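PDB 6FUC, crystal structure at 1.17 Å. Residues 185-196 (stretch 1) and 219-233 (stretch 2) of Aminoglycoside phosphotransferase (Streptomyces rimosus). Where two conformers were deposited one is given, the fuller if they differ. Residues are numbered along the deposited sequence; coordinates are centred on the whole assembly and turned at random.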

# COMPACT_ATOMS: atom_id res chain seq x y z
N VAL A 185 1.20 -13.66 0.42
CA VAL A 185 0.41 -12.62 1.05
C VAL A 185 1.12 -11.30 0.87
O VAL A 185 2.18 -11.05 1.45
CB VAL A 185 0.16 -12.89 2.53
CG1 VAL A 185 -0.65 -11.76 3.13
CG2 VAL A 185 -0.51 -14.26 2.74
N CYS A 186 0.60 -10.46 -0.04
CA CYS A 186 1.14 -9.16 -0.30
C CYS A 186 0.59 -8.10 0.69
O CYS A 186 -0.55 -8.15 1.11
CB CYS A 186 0.78 -8.68 -1.72
SG CYS A 186 1.77 -9.39 -3.02
N HIS A 187 1.45 -7.12 0.97
CA HIS A 187 0.99 -5.90 1.64
C HIS A 187 -0.13 -5.22 0.87
O HIS A 187 -1.10 -4.75 1.47
CB HIS A 187 2.22 -4.97 1.76
CG HIS A 187 1.87 -3.64 2.28
ND1 HIS A 187 1.27 -2.68 1.52
CD2 HIS A 187 2.01 -3.13 3.53
CE1 HIS A 187 1.03 -1.64 2.30
NE2 HIS A 187 1.50 -1.87 3.52
N GLY A 188 0.06 -5.16 -0.43
CA GLY A 188 -0.97 -4.69 -1.34
C GLY A 188 -0.78 -3.30 -1.85
O GLY A 188 -1.41 -2.96 -2.87
N ASP A 189 0.04 -2.49 -1.19
CA ASP A 189 0.36 -1.14 -1.64
C ASP A 189 1.76 -0.80 -1.09
O ASP A 189 1.94 0.12 -0.28
CB ASP A 189 -0.67 -0.13 -1.20
CG ASP A 189 -0.39 1.27 -1.66
OD1 ASP A 189 0.30 1.42 -2.68
OD2 ASP A 189 -0.88 2.22 -1.01
N LEU A 190 2.74 -1.54 -1.57
CA LEU A 190 4.10 -1.54 -0.93
C LEU A 190 4.96 -0.43 -1.54
O LEU A 190 6.10 -0.67 -1.98
CB LEU A 190 4.73 -2.89 -0.96
CG LEU A 190 5.95 -3.05 -0.01
CD1 LEU A 190 5.50 -2.99 1.46
CD2 LEU A 190 6.68 -4.34 -0.29
N CYS A 191 4.45 0.80 -1.53
CA CYS A 191 5.26 1.96 -1.81
C CYS A 191 6.01 2.34 -0.56
O CYS A 191 5.56 2.08 0.58
CB CYS A 191 4.39 3.07 -2.29
SG CYS A 191 3.02 3.50 -1.31
N LEU A 192 7.11 3.09 -0.70
CA LEU A 192 7.92 3.50 0.46
C LEU A 192 7.18 4.18 1.61
O LEU A 192 7.53 3.93 2.75
CB LEU A 192 9.09 4.40 0.05
CG LEU A 192 10.22 3.76 -0.72
CD1 LEU A 192 11.29 4.80 -0.95
CD2 LEU A 192 10.80 2.55 0.01
N PRO A 193 6.15 5.01 1.35
CA PRO A 193 5.47 5.64 2.46
C PRO A 193 4.88 4.65 3.44
O PRO A 193 4.60 5.02 4.59
CB PRO A 193 4.35 6.47 1.79
CG PRO A 193 4.98 6.86 0.46
CD PRO A 193 5.72 5.61 0.06
N ASN A 194 4.59 3.44 2.98
CA ASN A 194 3.87 2.45 3.79
C ASN A 194 4.77 1.54 4.59
O ASN A 194 4.28 0.60 5.25
CB ASN A 194 2.83 1.74 2.96
CG ASN A 194 1.77 2.66 2.47
OD1 ASN A 194 1.49 3.69 3.12
ND2 ASN A 194 1.09 2.31 1.39
N ILE A 195 6.07 1.80 4.55
CA ILE A 195 7.07 1.04 5.34
C ILE A 195 7.64 2.05 6.34
O ILE A 195 8.22 3.04 5.95
CB ILE A 195 8.17 0.47 4.44
CG1 ILE A 195 7.58 -0.39 3.31
CG2 ILE A 195 9.17 -0.26 5.29
CD1 ILE A 195 8.59 -0.81 2.32
N ILE A 196 7.46 1.77 7.62
CA ILE A 196 7.94 2.67 8.68
C ILE A 196 9.26 2.10 9.19
O ILE A 196 9.33 0.91 9.53
CB ILE A 196 6.94 2.81 9.81
CG1 ILE A 196 5.56 3.22 9.28
CG2 ILE A 196 7.45 3.85 10.82
CD1 ILE A 196 5.49 4.47 8.42
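Stretch 2, residues 219-233: YADLALLFATARETW

Stretch 2 is helical throughout, from Tyr219 to Trp233, and packs along the loop that joins the two strand segments of stretch 1. The two run in the same sense: the start of the helix meets Cys186 to Leu190, and its later turns meet Cys191, Leu192 and Ile195. The pair buries 611 Å² in all.

Tyr219 points away from the loop. Ala220 CB lies 4.2 Å from Cys186 SG. Asp221 then anchors the turn, its carboxylate accepting two consecutive backbone amides, His187 N to OD2 at 2.8 Å and Gly188 N to OD1 at 2.9 Å. Water 1 extends this link, donating to Asp221 OD1 (2.7 Å) and Ala220 O (2.8 Å) while accepting from Leu190 N (2.9 Å). Here the backbones come close, with Leu190 CA 5.0 Å from Asp221 CA.

One turn on, Leu224 CD1 approaches Asp189 OD1 at 3.8 Å. Leu225 fills the apolar centre: its CD2 is 4.2 Å from Leu190 CD2, and its CD1 lies 3.5 Å from Leu192 CD2 and 3.8 Å from Ile195 CD1. Thr228 OG1 donates to Leu224 O (2.8 Å) within the helix and accepts from Leu192 N (3.0 Å), tying the start of the 3-10 segment to the helix. Beyond it, Leu192 CD1 reaches Ala229 CA (3.8 Å) and Thr232 OG1 (4.0 Å), where the contact ends.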

# COMPACT_ATOMS: atom_id res chain seq x y z
N TYR A 219 5.36 -9.71 -7.12
CA TYR A 219 5.65 -8.45 -7.86
C TYR A 219 4.60 -7.37 -7.74
O TYR A 219 4.90 -6.23 -8.02
CB TYR A 219 5.99 -8.78 -9.34
CG TYR A 219 7.38 -9.28 -9.49
CD1 TYR A 219 8.44 -8.40 -9.38
CD2 TYR A 219 7.68 -10.60 -9.62
CE1 TYR A 219 9.74 -8.83 -9.45
CE2 TYR A 219 9.02 -11.06 -9.72
CZ TYR A 219 10.03 -10.17 -9.56
OH TYR A 219 11.35 -10.57 -9.62
N ALA A 220 3.38 -7.71 -7.29
CA ALA A 220 2.42 -6.67 -6.99
C ALA A 220 2.99 -5.73 -5.94
O ALA A 220 2.65 -4.52 -5.93
CB ALA A 220 1.09 -7.26 -6.55
N ASP A 221 3.74 -6.26 -5.01
CA ASP A 221 4.47 -5.50 -4.00
C ASP A 221 5.81 -5.04 -4.49
O ASP A 221 6.14 -3.83 -4.36
CB ASP A 221 4.66 -6.37 -2.72
CG ASP A 221 3.53 -6.39 -1.72
OD1 ASP A 221 2.49 -5.75 -1.95
OD2 ASP A 221 3.72 -7.11 -0.71
N LEU A 222 6.64 -5.91 -5.04
CA LEU A 222 8.01 -5.52 -5.35
C LEU A 222 8.07 -4.42 -6.42
O LEU A 222 8.94 -3.57 -6.37
CB LEU A 222 8.84 -6.69 -5.76
CG LEU A 222 8.97 -7.83 -4.74
CD1 LEU A 222 9.82 -8.96 -5.31
CD2 LEU A 222 9.46 -7.25 -3.39
N ALA A 223 7.12 -4.43 -7.37
CA ALA A 223 7.15 -3.39 -8.40
C ALA A 223 7.07 -2.00 -7.79
O ALA A 223 7.73 -1.05 -8.23
CB ALA A 223 6.05 -3.59 -9.42
N LEU A 224 6.17 -1.84 -6.82
CA LEU A 224 5.95 -0.51 -6.20
C LEU A 224 7.10 -0.13 -5.29
O LEU A 224 7.50 1.03 -5.26
CB LEU A 224 4.64 -0.51 -5.42
CG LEU A 224 3.36 -0.86 -6.16
CD1 LEU A 224 2.18 -0.66 -5.29
CD2 LEU A 224 3.25 -0.41 -7.56
N LEU A 225 7.63 -1.09 -4.58
CA LEU A 225 8.76 -0.84 -3.70
C LEU A 225 9.97 -0.38 -4.55
O LEU A 225 10.61 0.63 -4.24
CB LEU A 225 9.08 -2.06 -2.92
CG LEU A 225 10.34 -1.93 -2.06
CD1 LEU A 225 10.37 -0.79 -1.07
CD2 LEU A 225 10.56 -3.23 -1.35
N PHE A 226 10.26 -1.10 -5.62
CA PHE A 226 11.41 -0.75 -6.42
C PHE A 226 11.21 0.59 -7.10
O PHE A 226 12.19 1.39 -7.15
CB PHE A 226 11.69 -1.81 -7.47
CG PHE A 226 12.14 -3.13 -6.94
CD1 PHE A 226 12.60 -3.27 -5.67
CD2 PHE A 226 12.19 -4.25 -7.78
CE1 PHE A 226 13.06 -4.48 -5.20
CE2 PHE A 226 12.64 -5.45 -7.33
CZ PHE A 226 13.10 -5.60 -6.03
N ALA A 227 10.04 0.85 -7.66
CA ALA A 227 9.86 2.13 -8.38
C ALA A 227 9.95 3.30 -7.43
O ALA A 227 10.54 4.31 -7.74
CB ALA A 227 8.50 2.09 -9.07
N THR A 228 9.36 3.18 -6.24
CA THR A 228 9.42 4.30 -5.30
C THR A 228 10.81 4.47 -4.72
O THR A 228 11.28 5.58 -4.52
CB THR A 228 8.31 4.26 -4.27
OG1 THR A 228 8.35 3.04 -3.48
CG2 THR A 228 6.97 4.40 -4.91
N ALA A 229 11.54 3.40 -4.52
CA ALA A 229 12.93 3.56 -4.09
C ALA A 229 13.82 4.17 -5.16
O ALA A 229 14.76 4.87 -4.79
CB ALA A 229 13.51 2.21 -3.76
N ARG A 230 13.54 3.93 -6.43
CA ARG A 230 14.33 4.56 -7.49
C ARG A 230 14.29 6.06 -7.39
O ARG A 230 15.26 6.72 -7.72
CB ARG A 230 13.86 4.10 -8.89
CG ARG A 230 14.33 2.70 -9.31
CD ARG A 230 14.07 2.23 -10.75
NE ARG A 230 12.68 2.08 -11.18
CZ ARG A 230 11.95 0.96 -11.08
NH1 ARG A 230 12.45 -0.13 -10.48
NH2 ARG A 230 10.69 0.91 -11.53
N GLU A 231 13.19 6.62 -6.87
CA GLU A 231 13.16 8.06 -6.65
C GLU A 231 14.18 8.52 -5.63
O GLU A 231 14.81 9.57 -5.78
CB GLU A 231 11.77 8.58 -6.28
CG GLU A 231 10.77 8.17 -7.38
N THR A 232 14.40 7.74 -4.60
CA THR A 232 15.43 8.06 -3.63
C THR A 232 16.83 7.88 -4.17
O THR A 232 17.73 8.70 -3.84
CB THR A 232 15.16 7.26 -2.35
OG1 THR A 232 13.90 7.67 -1.87
CG2 THR A 232 16.24 7.47 -1.31
N TRP A 233 17.07 6.82 -4.95
CA TRP A 233 18.45 6.65 -5.40
C TRP A 233 18.87 7.82 -6.33
O TRP A 233 20.07 8.15 -6.39
CB TRP A 233 18.57 5.39 -6.15
CG TRP A 233 18.02 4.12 -5.49
CD1 TRP A 233 17.29 3.12 -6.15
CD2 TRP A 233 18.09 3.73 -4.13
NE1 TRP A 233 17.01 2.11 -5.26
CE2 TRP A 233 17.43 2.47 -4.01
CE3 TRP A 233 18.62 4.31 -2.99
CZ2 TRP A 233 17.35 1.78 -2.83
CZ3 TRP A 233 18.54 3.60 -1.80
CH2 TRP A 233 17.92 2.34 -1.73
O HOH W 1 1.80 -3.56 -3.41